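Putative HpcE protein (Mycolicibacterium smegmatis, PDB 6V77) is a zinc-binding member of the fumarylacetoacetate hydrolase family whose precise function remains unassigned. Local coordinates at residues Ile96-Phe100 with Phe167-Lys171; Glu196-Asn202 with Asp259-Ile265; Leu3-Asp7 with Arg58-Ser64. The contacts are given in a common frame with arbitrary orientation. Residue numbers count along the deposited sequence, not the author numbering.

Contact 1: Ile96-Phe100 with Phe167-Lys171; sequences IFTKF and FSLAK. With SO4 (sulfate ion), chain O.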
loop_
_atom_site.group_PDB
_atom_site.type_symbol
_atom_site.label_atom_id
_atom_site.label_comp_id
_atom_site.label_asym_id
_atom_site.label_seq_id
_atom_site.Cartn_x
_atom_site.Cartn_y
_atom_site.Cartn_z
ATOM N N ILE B 96 -2.038 -1.391 -12.836
ATOM C CA ILE B 96 -1.484 -0.930 -11.564
ATOM C C ILE B 96 -1.917 -1.858 -10.430
ATOM O O ILE B 96 -3.115 -2.119 -10.246
ATOM C CB ILE B 96 -1.893 0.526 -11.257
ATOM C CG1 ILE B 96 -1.427 1.473 -12.388
ATOM C CG2 ILE B 96 -1.348 0.934 -9.891
ATOM C CD1 ILE B 96 0.095 1.531 -12.606
ATOM N N PHE B 97 -0.943 -2.314 -9.645
ATOM C CA PHE B 97 -1.214 -3.052 -8.416
ATOM C C PHE B 97 -0.192 -2.591 -7.383
ATOM O O PHE B 97 0.457 -1.553 -7.541
ATOM C CB PHE B 97 -1.200 -4.572 -8.651
ATOM C CG PHE B 97 -0.040 -5.046 -9.454
ATOM C CD1 PHE B 97 1.129 -5.434 -8.832
ATOM C CD2 PHE B 97 -0.115 -5.113 -10.834
ATOM C CE1 PHE B 97 2.219 -5.874 -9.586
ATOM C CE2 PHE B 97 0.977 -5.542 -11.591
ATOM C CZ PHE B 97 2.135 -5.920 -10.970
ATOM N N THR B 98 -0.066 -3.321 -6.284
ATOM C CA THR B 98 0.878 -2.872 -5.271
ATOM C C THR B 98 1.753 -4.045 -4.852
ATOM O O THR B 98 1.493 -5.203 -5.191
ATOM C CB THR B 98 0.161 -2.243 -4.051
ATOM O OG1 THR B 98 1.118 -1.514 -3.263
ATOM C CG2 THR B 98 -0.517 -3.329 -3.190
ATOM N N LYS B 99 2.835 -3.722 -4.162
ATOM C CA LYS B 99 3.658 -4.707 -3.473
ATOM C C LYS B 99 3.712 -4.226 -2.029
ATOM O O LYS B 99 4.227 -3.133 -1.761
ATOM C CB LYS B 99 5.040 -4.817 -4.126
ATOM C CG LYS B 99 4.987 -5.531 -5.491
ATOM C CD LYS B 99 6.216 -5.260 -6.392
ATOM C CE LYS B 99 7.465 -5.964 -5.894
ATOM N NZ LYS B 99 7.312 -7.441 -5.765
ATOM N N PHE B 100 3.116 -4.997 -1.119
ATOM C CA PHE B 100 2.901 -4.482 0.234
ATOM C C PHE B 100 4.232 -4.208 0.924
ATOM O O PHE B 100 5.222 -4.906 0.688
ATOM C CB PHE B 100 2.038 -5.462 1.033
ATOM C CG PHE B 100 0.607 -5.530 0.535
ATOM C CD1 PHE B 100 -0.263 -4.453 0.765
ATOM C CD2 PHE B 100 0.152 -6.609 -0.203
ATOM C CE1 PHE B 100 -1.565 -4.486 0.299
ATOM C CE2 PHE B 100 -1.159 -6.652 -0.671
ATOM C CZ PHE B 100 -2.015 -5.581 -0.418
ATOM N N PHE B 167 -2.982 -9.304 -8.392
ATOM C CA PHE B 167 -1.576 -9.688 -8.424
ATOM C C PHE B 167 -0.780 -9.349 -7.163
ATOM O O PHE B 167 0.319 -9.888 -6.995
ATOM C CB PHE B 167 -0.881 -9.033 -9.628
ATOM C CG PHE B 167 -1.436 -9.454 -10.976
ATOM C CD1 PHE B 167 -2.298 -10.534 -11.091
ATOM C CD2 PHE B 167 -1.062 -8.775 -12.133
ATOM C CE1 PHE B 167 -2.795 -10.931 -12.331
ATOM C CE2 PHE B 167 -1.552 -9.184 -13.386
ATOM C CZ PHE B 167 -2.416 -10.253 -13.476
ATOM N N SER B 168 -1.288 -8.498 -6.266
ATOM C CA SER B 168 -0.413 -7.896 -5.259
ATOM C C SER B 168 0.136 -8.929 -4.280
ATOM O O SER B 168 1.325 -8.908 -3.954
ATOM C CB SER B 168 -1.161 -6.802 -4.487
ATOM O OG SER B 168 -1.584 -5.785 -5.368
ATOM N N LEU B 169 -0.725 -9.793 -3.752
ATOM C CA LEU B 169 -0.311 -10.664 -2.656
ATOM C C LEU B 169 0.789 -11.623 -3.097
ATOM O O LEU B 169 1.775 -11.820 -2.374
ATOM C CB LEU B 169 -1.519 -11.439 -2.120
ATOM C CG LEU B 169 -1.421 -11.860 -0.656
ATOM C CD1 LEU B 169 -1.278 -10.653 0.263
ATOM C CD2 LEU B 169 -2.620 -12.738 -0.252
ATOM N N ALA B 170 0.659 -12.186 -4.302
ATOM C CA ALA B 170 1.671 -13.090 -4.853
ATOM C C ALA B 170 3.030 -12.434 -5.031
ATOM O O ALA B 170 4.048 -13.142 -5.149
ATOM C CB ALA B 170 1.211 -13.618 -6.207
ATOM N N LYS B 171 3.063 -11.105 -5.102
ATOM C CA LYS B 171 4.283 -10.330 -5.252
ATOM C C LYS B 171 4.725 -9.700 -3.943
ATOM O O LYS B 171 5.602 -8.836 -3.953
ATOM C CB LYS B 171 4.082 -9.267 -6.326
ATOM C CG LYS B 171 3.795 -9.892 -7.709
ATOM C CD LYS B 171 3.187 -8.841 -8.624
ATOM C CE LYS B 171 3.070 -9.317 -10.058
ATOM N NZ LYS B 171 4.422 -9.378 -10.720
HETATM S S SO4 O . 3.407 -8.918 -14.256
HETATM O O1 SO4 O . 3.645 -9.396 -15.613
HETATM O O2 SO4 O . 3.569 -9.996 -13.279
HETATM O O3 SO4 O . 4.345 -7.847 -13.914
HETATM O O4 SO4 O . 2.057 -8.362 -14.178
#

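Contact 2: Glu196-Asn202 with Asp259-Ile265; sequences ELGAEIN and DELRTYI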
loop_
_atom_site.group_PDB
_atom_site.type_symbol
_atom_site.label_atom_id
_atom_site.label_comp_id
_atom_site.label_asym_id
_atom_site.label_seq_id
_atom_site.Cartn_x
_atom_site.Cartn_y
_atom_site.Cartn_z
ATOM N N GLU B 196 19.823 0.536 -19.578
ATOM C CA GLU B 196 19.956 -0.902 -19.820
ATOM C C GLU B 196 19.726 -1.682 -18.528
ATOM O O GLU B 196 20.314 -1.360 -17.491
ATOM C CB GLU B 196 21.349 -1.206 -20.383
ATOM C CG GLU B 196 21.606 -2.698 -20.698
ATOM C CD GLU B 196 23.034 -2.929 -21.142
ATOM O OE1 GLU B 196 23.959 -2.568 -20.388
ATOM O OE2 GLU B 196 23.245 -3.453 -22.255
ATOM N N LEU B 197 18.873 -2.710 -18.586
ATOM C CA LEU B 197 18.570 -3.520 -17.400
ATOM C C LEU B 197 18.509 -4.996 -17.784
ATOM O O LEU B 197 18.255 -5.350 -18.939
ATOM C CB LEU B 197 17.264 -3.083 -16.696
ATOM C CG LEU B 197 15.888 -3.429 -17.265
ATOM C CD1 LEU B 197 14.794 -2.949 -16.309
ATOM C CD2 LEU B 197 15.690 -2.849 -18.677
ATOM N N GLY B 198 18.782 -5.856 -16.813
ATOM C CA GLY B 198 18.750 -7.275 -17.116
ATOM C C GLY B 198 18.880 -8.110 -15.862
ATOM O O GLY B 198 18.963 -7.596 -14.745
ATOM N N ALA B 199 18.907 -9.424 -16.076
ATOM C CA ALA B 199 18.977 -10.380 -14.983
ATOM C C ALA B 199 19.620 -11.640 -15.520
ATOM O O ALA B 199 19.466 -11.964 -16.701
ATOM C CB ALA B 199 17.597 -10.714 -14.399
ATOM N N GLU B 200 20.352 -12.334 -14.643
ATOM C CA GLU B 200 21.010 -13.597 -14.976
ATOM C C GLU B 200 20.736 -14.598 -13.865
ATOM O O GLU B 200 20.628 -14.228 -12.691
ATOM C CB GLU B 200 22.540 -13.431 -15.155
ATOM C CG GLU B 200 22.890 -12.393 -16.188
ATOM C CD GLU B 200 24.281 -11.828 -16.016
ATOM O OE1 GLU B 200 24.989 -12.224 -15.061
ATOM O OE2 GLU B 200 24.657 -10.979 -16.851
ATOM N N ILE B 201 20.609 -15.873 -14.239
ATOM C CA ILE B 201 20.427 -16.951 -13.282
ATOM C C ILE B 201 21.599 -17.901 -13.467
ATOM O O ILE B 201 21.828 -18.396 -14.578
ATOM C CB ILE B 201 19.101 -17.695 -13.482
ATOM C CG1 ILE B 201 17.930 -16.743 -13.253
ATOM C CG2 ILE B 201 19.026 -18.886 -12.537
ATOM C CD1 ILE B 201 16.606 -17.408 -13.453
ATOM N N ASN B 202 22.358 -18.116 -12.392
ATOM C CA ASN B 202 23.549 -18.952 -12.429
ATOM C C ASN B 202 24.462 -18.546 -13.584
ATOM O O ASN B 202 25.060 -19.382 -14.264
ATOM C CB ASN B 202 23.149 -20.421 -12.494
ATOM C CG ASN B 202 22.216 -20.798 -11.361
ATOM O OD1 ASN B 202 22.306 -20.237 -10.267
ATOM N ND2 ASN B 202 21.302 -21.733 -11.618
ATOM N N ASP B 259 19.454 -21.543 -6.796
ATOM C CA ASP B 259 19.621 -20.599 -7.899
ATOM C C ASP B 259 20.140 -19.265 -7.381
ATOM O O ASP B 259 19.755 -18.807 -6.305
ATOM C CB ASP B 259 18.297 -20.358 -8.632
ATOM C CG ASP B 259 17.939 -21.462 -9.587
ATOM O OD1 ASP B 259 18.799 -22.327 -9.841
ATOM O OD2 ASP B 259 16.787 -21.468 -10.078
ATOM N N GLU B 260 21.019 -18.644 -8.162
ATOM C CA GLU B 260 21.541 -17.314 -7.876
ATOM C C GLU B 260 21.077 -16.375 -8.975
ATOM O O GLU B 260 21.328 -16.623 -10.159
ATOM C CB GLU B 260 23.068 -17.320 -7.794
ATOM C CG GLU B 260 23.597 -17.830 -6.478
ATOM C CD GLU B 260 25.074 -17.579 -6.337
ATOM O OE1 GLU B 260 25.450 -16.567 -5.709
ATOM O OE2 GLU B 260 25.853 -18.388 -6.879
ATOM N N LEU B 261 20.417 -15.294 -8.577
ATOM C CA LEU B 261 19.786 -14.370 -9.504
ATOM C C LEU B 261 20.502 -13.037 -9.367
ATOM O O LEU B 261 20.412 -12.387 -8.318
ATOM C CB LEU B 261 18.299 -14.222 -9.190
ATOM C CG LEU B 261 17.502 -13.175 -9.974
ATOM C CD1 LEU B 261 17.334 -13.626 -11.410
ATOM C CD2 LEU B 261 16.143 -12.958 -9.308
ATOM N N ARG B 262 21.195 -12.629 -10.418
ATOM C CA ARG B 262 21.863 -11.339 -10.454
ATOM C C ARG B 262 20.985 -10.375 -11.244
ATOM O O ARG B 262 20.542 -10.693 -12.350
ATOM C CB ARG B 262 23.262 -11.466 -11.073
ATOM C CG ARG B 262 23.952 -10.115 -11.321
ATOM C CD ARG B 262 25.388 -10.299 -11.831
ATOM N NE ARG B 262 25.965 -9.002 -12.141
ATOM C CZ ARG B 262 25.880 -8.411 -13.331
ATOM N NH1 ARG B 262 25.273 -9.020 -14.344
ATOM N NH2 ARG B 262 26.418 -7.216 -13.512
ATOM N N THR B 263 20.717 -9.208 -10.665
ATOM C CA THR B 263 19.818 -8.215 -11.229
ATOM C C THR B 263 20.633 -6.937 -11.400
ATOM O O THR B 263 21.382 -6.572 -10.493
ATOM C CB THR B 263 18.628 -7.978 -10.284
ATOM O OG1 THR B 263 17.932 -9.211 -10.056
ATOM C CG2 THR B 263 17.649 -6.937 -10.831
ATOM N N TYR B 264 20.535 -6.279 -12.559
ATOM C CA TYR B 264 21.364 -5.086 -12.760
ATOM C C TYR B 264 20.665 -4.041 -13.616
ATOM O O TYR B 264 19.819 -4.351 -14.456
ATOM C CB TYR B 264 22.713 -5.434 -13.415
ATOM C CG TYR B 264 22.584 -5.914 -14.847
ATOM C CD1 TYR B 264 22.565 -5.011 -15.915
ATOM C CD2 TYR B 264 22.473 -7.268 -15.132
ATOM C CE1 TYR B 264 22.428 -5.455 -17.222
ATOM C CE2 TYR B 264 22.333 -7.715 -16.430
ATOM C CZ TYR B 264 22.315 -6.799 -17.472
ATOM O OH TYR B 264 22.181 -7.256 -18.763
ATOM N N ILE B 265 21.052 -2.784 -13.398
ATOM C CA ILE B 265 20.751 -1.683 -14.305
ATOM C C ILE B 265 22.085 -0.996 -14.558
ATOM O O ILE B 265 22.717 -0.504 -13.615
ATOM C CB ILE B 265 19.714 -0.700 -13.719
ATOM C CG1 ILE B 265 18.391 -1.441 -13.418
ATOM C CG2 ILE B 265 19.505 0.442 -14.677
ATOM C CD1 ILE B 265 17.255 -0.546 -12.860
HETATM O O HOH W 1 23.253 -9.826 -18.990
#

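Contact 3: Leu3-Asp7 with Arg58-Ser64; sequences LINLD and RVGTIGS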
loop_
_atom_site.group_PDB
_atom_site.type_symbol
_atom_site.label_atom_id
_atom_site.label_comp_id
_atom_site.label_asym_id
_atom_site.label_seq_id
_atom_site.Cartn_x
_atom_site.Cartn_y
_atom_site.Cartn_z
ATOM N N LEU B 3 22.628 7.737 -2.781
ATOM C CA LEU B 3 22.279 7.497 -1.387
ATOM C C LEU B 3 22.230 5.993 -1.139
ATOM O O LEU B 3 21.906 5.212 -2.043
ATOM C CB LEU B 3 20.907 8.102 -1.021
ATOM C CG LEU B 3 20.718 9.605 -1.278
ATOM C CD1 LEU B 3 19.341 10.035 -0.802
ATOM C CD2 LEU B 3 21.790 10.353 -0.555
ATOM N N ILE B 4 22.542 5.595 0.093
ATOM C CA ILE B 4 22.488 4.190 0.485
ATOM C C ILE B 4 22.018 4.119 1.934
ATOM O O ILE B 4 22.436 4.914 2.783
ATOM C CB ILE B 4 23.846 3.485 0.274
ATOM C CG1 ILE B 4 23.731 1.961 0.495
ATOM C CG2 ILE B 4 24.945 4.102 1.129
ATOM C CD1 ILE B 4 25.030 1.210 0.139
ATOM N N ASN B 5 21.123 3.180 2.194
ATOM C CA ASN B 5 20.562 2.934 3.517
ATOM C C ASN B 5 21.409 1.839 4.160
ATOM O O ASN B 5 21.455 0.719 3.655
ATOM C CB ASN B 5 19.090 2.521 3.364
ATOM C CG ASN B 5 18.432 2.137 4.676
ATOM O OD1 ASN B 5 19.026 2.289 5.741
ATOM N ND2 ASN B 5 17.202 1.605 4.600
ATOM N N LEU B 6 22.133 2.176 5.226
ATOM C CA LEU B 6 22.993 1.219 5.914
ATOM C C LEU B 6 22.507 1.071 7.344
ATOM O O LEU B 6 22.506 2.050 8.101
ATOM C CB LEU B 6 24.460 1.658 5.892
ATOM C CG LEU B 6 25.098 1.700 4.501
ATOM C CD1 LEU B 6 26.472 2.370 4.592
ATOM C CD2 LEU B 6 25.207 0.282 3.920
ATOM N N ASP B 7 22.102 -0.151 7.702
ATOM C CA ASP B 7 21.539 -0.441 9.020
ATOM C C ASP B 7 20.450 0.567 9.389
ATOM O O ASP B 7 20.376 1.044 10.522
ATOM C CB ASP B 7 22.632 -0.475 10.086
ATOM C CG ASP B 7 23.546 -1.667 9.941
ATOM O OD1 ASP B 7 23.119 -2.694 9.356
ATOM O OD2 ASP B 7 24.692 -1.588 10.439
ATOM N N ARG B 58 31.663 1.510 3.633
ATOM C CA ARG B 58 30.312 0.958 3.644
ATOM C C ARG B 58 30.293 -0.277 4.534
ATOM O O ARG B 58 30.913 -1.279 4.193
ATOM C CB ARG B 58 29.890 0.567 2.229
ATOM C CG ARG B 58 29.216 1.613 1.370
ATOM C CD ARG B 58 28.994 1.014 -0.019
ATOM N NE ARG B 58 28.604 1.982 -1.050
ATOM C CZ ARG B 58 29.427 2.878 -1.591
ATOM N NH1 ARG B 58 28.988 3.698 -2.536
ATOM N NH2 ARG B 58 30.674 2.981 -1.167
ATOM N N VAL B 59 29.581 -0.229 5.662
ATOM C CA VAL B 59 29.403 -1.423 6.484
ATOM C C VAL B 59 27.971 -1.452 6.987
ATOM O O VAL B 59 27.322 -0.414 7.126
ATOM C CB VAL B 59 30.386 -1.508 7.676
ATOM C CG1 VAL B 59 31.824 -1.717 7.189
ATOM C CG2 VAL B 59 30.263 -0.282 8.561
ATOM N N GLY B 60 27.478 -2.654 7.243
ATOM C CA GLY B 60 26.122 -2.864 7.708
ATOM C C GLY B 60 25.238 -3.451 6.619
ATOM O O GLY B 60 25.642 -3.633 5.468
ATOM N N THR B 61 24.005 -3.746 7.022
ATOM C CA THR B 61 22.993 -4.234 6.096
ATOM C C THR B 61 22.606 -3.125 5.134
ATOM O O THR B 61 22.225 -2.039 5.569
ATOM C CB THR B 61 21.742 -4.681 6.853
ATOM O OG1 THR B 61 22.069 -5.724 7.780
ATOM C CG2 THR B 61 20.673 -5.179 5.879
ATOM N N ILE B 62 22.661 -3.402 3.832
ATOM C CA ILE B 62 22.135 -2.458 2.850
ATOM C C ILE B 62 20.623 -2.623 2.815
ATOM O O ILE B 62 20.112 -3.679 2.426
ATOM C CB ILE B 62 22.749 -2.680 1.457
ATOM C CG1 ILE B 62 24.279 -2.567 1.493
ATOM C CG2 ILE B 62 22.132 -1.696 0.463
ATOM C CD1 ILE B 62 24.962 -2.682 0.101
ATOM N N GLY B 63 19.899 -1.585 3.243
ATOM C CA GLY B 63 18.452 -1.598 3.193
ATOM C C GLY B 63 17.931 -0.993 1.907
ATOM O O GLY B 63 18.680 -0.477 1.076
ATOM N N SER B 64 16.613 -1.065 1.738
ATOM C CA SER B 64 16.019 -0.345 0.622
ATOM C C SER B 64 16.294 1.144 0.782
ATOM O O SER B 64 16.216 1.675 1.902
ATOM C CB SER B 64 14.509 -0.570 0.551
ATOM O OG SER B 64 13.938 0.391 -0.329
HETATM O O HOH W 2 19.983 1.722 0.044
HETATM O O HOH W 3 19.634 -1.035 6.336
HETATM O O HOH W 4 21.140 -4.441 10.635
HETATM O O HOH W 5 26.670 0.959 9.231
#

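Contact 1: Ile96-Phe100 with Phe167-Lys171
Beside the zinc site of this FAH-family fold, the end of strand 95-97 and the residues after it meet the turn at Phe167-Lys171 in a buried, mixed aromatic and polar contact. Phe97 and Phe167 form a T-shaped pair: the edge of the Phe167 ring points to the face of Phe97, with centroids 5.7 Å apart and planes at 72°. Phe167 CB adds a CH-pi contact over that face, 4.1 Å from the centroid. Phe97 suits this buried place because its apolar ring packs against Phe167 and touches the aliphatic part of Lys171, whose CD lies 3.3 Å from Phe97 CE1. Where the strand ends, the small hydroxyl of Ser168 fits against the backbone, and Thr98 N donates to Ser168 OG at 3.0 Å. Phe100 packs on Ser168 and Leu169 and meets Phe73 of the second subunit, so the contact borders the dimer interface. The two lysines carry charge into the metal site: Lys99 forms a salt bridge with the zinc ligand Asp152, to which Lys171 is also hydrogen-bonded. Lys171 NZ donates to sulfate O2 at 2.8 Å, and His82, Arg156 and Gln159 bind the same ion, while Lys99 NZ donates to Lys171 O at 2.9 Å.

Contact 2: Glu196-Asn202 with Asp259-Ile265
The Tyr264 ring lies flat over the bare backbone of Gly198, filling the hollow left by the missing side chain. Gly198 CA sits 3.9 Å from the ring centroid in a CH-pi contact, and an ideal CB there would come 2.4 Å from Tyr264 OH, so glycine lets the ring settle. Beside it, Glu200 and Arg262 lean together in a salt bridge, OE2 to NH1 at 3.2 Å; Arg262 also pairs with Glu270 on strand 269-277. A water bridges Glu200 OE2 and Tyr264 OH, 2.8 Å from each. These neighbours in the five-stranded mixed sheet, 196-201 and 260-265, run antiparallel with axes 4.6 Å apart. In the hydrogen-bonded pairs, Gly198 N to Tyr264 O and Tyr264 N to Gly198 O are 3.0 Å each, Glu200 N to Arg262 O and Arg262 N to Glu200 O 2.8 Å each. Leu197, Ala199, Ile201, Leu261, Thr263 and Ile265 form the other face, turned to strand 118-128. There the short Ala199 makes a dip into which Leu261 leans, its CD1 4.2 Å from Ala199 CB and 3.7 Å from Ile201 CG1, while Leu197 CB meets Ile265 CG1 at 3.8 Å. At the end of the ladder Asn202, in a left-handed backbone conformation, accepts from Glu260 N through OD1 at 2.9 Å and donates from ND2 to Asp259 OD1 at 3.1 Å; Asp259 OD2 accepts from Ala256 N.

Contact 3: Leu3-Asp7 with Arg58-Ser64
Asp7 and Asn5 supply the strongest bonds of this short antiparallel pairing, which adds the weakly bonded strand 62-63 to the N-terminal strand 2-6 of the large mixed sheet. The carboxylate of Asp7 accepts from Thr61 N through OD1 at 2.7 Å, and Asp7 N donates to Thr61 O at 2.9 Å, so Asp7 grips both polar ends of Thr61's backbone. Gly63 N donates to Asn5 O at 2.8 Å. An amide suits position 5 because it reaches past the ladder: Asn5 ND2 donates to Ser64 O at 2.9 Å. Gly60 has backbone angles that call for glycine, and a CB would lie 2.4 Å from Asp7 OD2; at Gly63 a CB would come 2.6 Å from Asn5 ND2 as placed, so glycine suits it. A water links Asn5 N to Gly63 O. Arg58 forms a salt bridge with Glu182. Farther out, the branched apolar chains of Ile4, Leu6 and Ile62 pack together, Ile4 and Leu6 also touching Val18 of strand 17-20; Leu6 CD2 lies 3.9 Å from Ile62 CG1.

How the contacts relate
Along the chain the contacts follow in series: contact 3 closes first, then contact 1, then contact 2. Contacts 1 and 3 both reach the large mixed sheet but lie about 25 Å apart between centres; contact 2 belongs to the five-stranded sheet, its centre about 21 Å from each. None touches another, the nearest atoms being about 10 to 12 Å apart. Strand 118-128 of the large sheet carries the zinc ligands Glu121 and Glu123, and it packs against the face of contact 2 that holds Leu261. Contact 1 lies at the metal and the dimer interface, contact 2 in the second sheet, packed on that strand, and contact 3 in the N-terminal part.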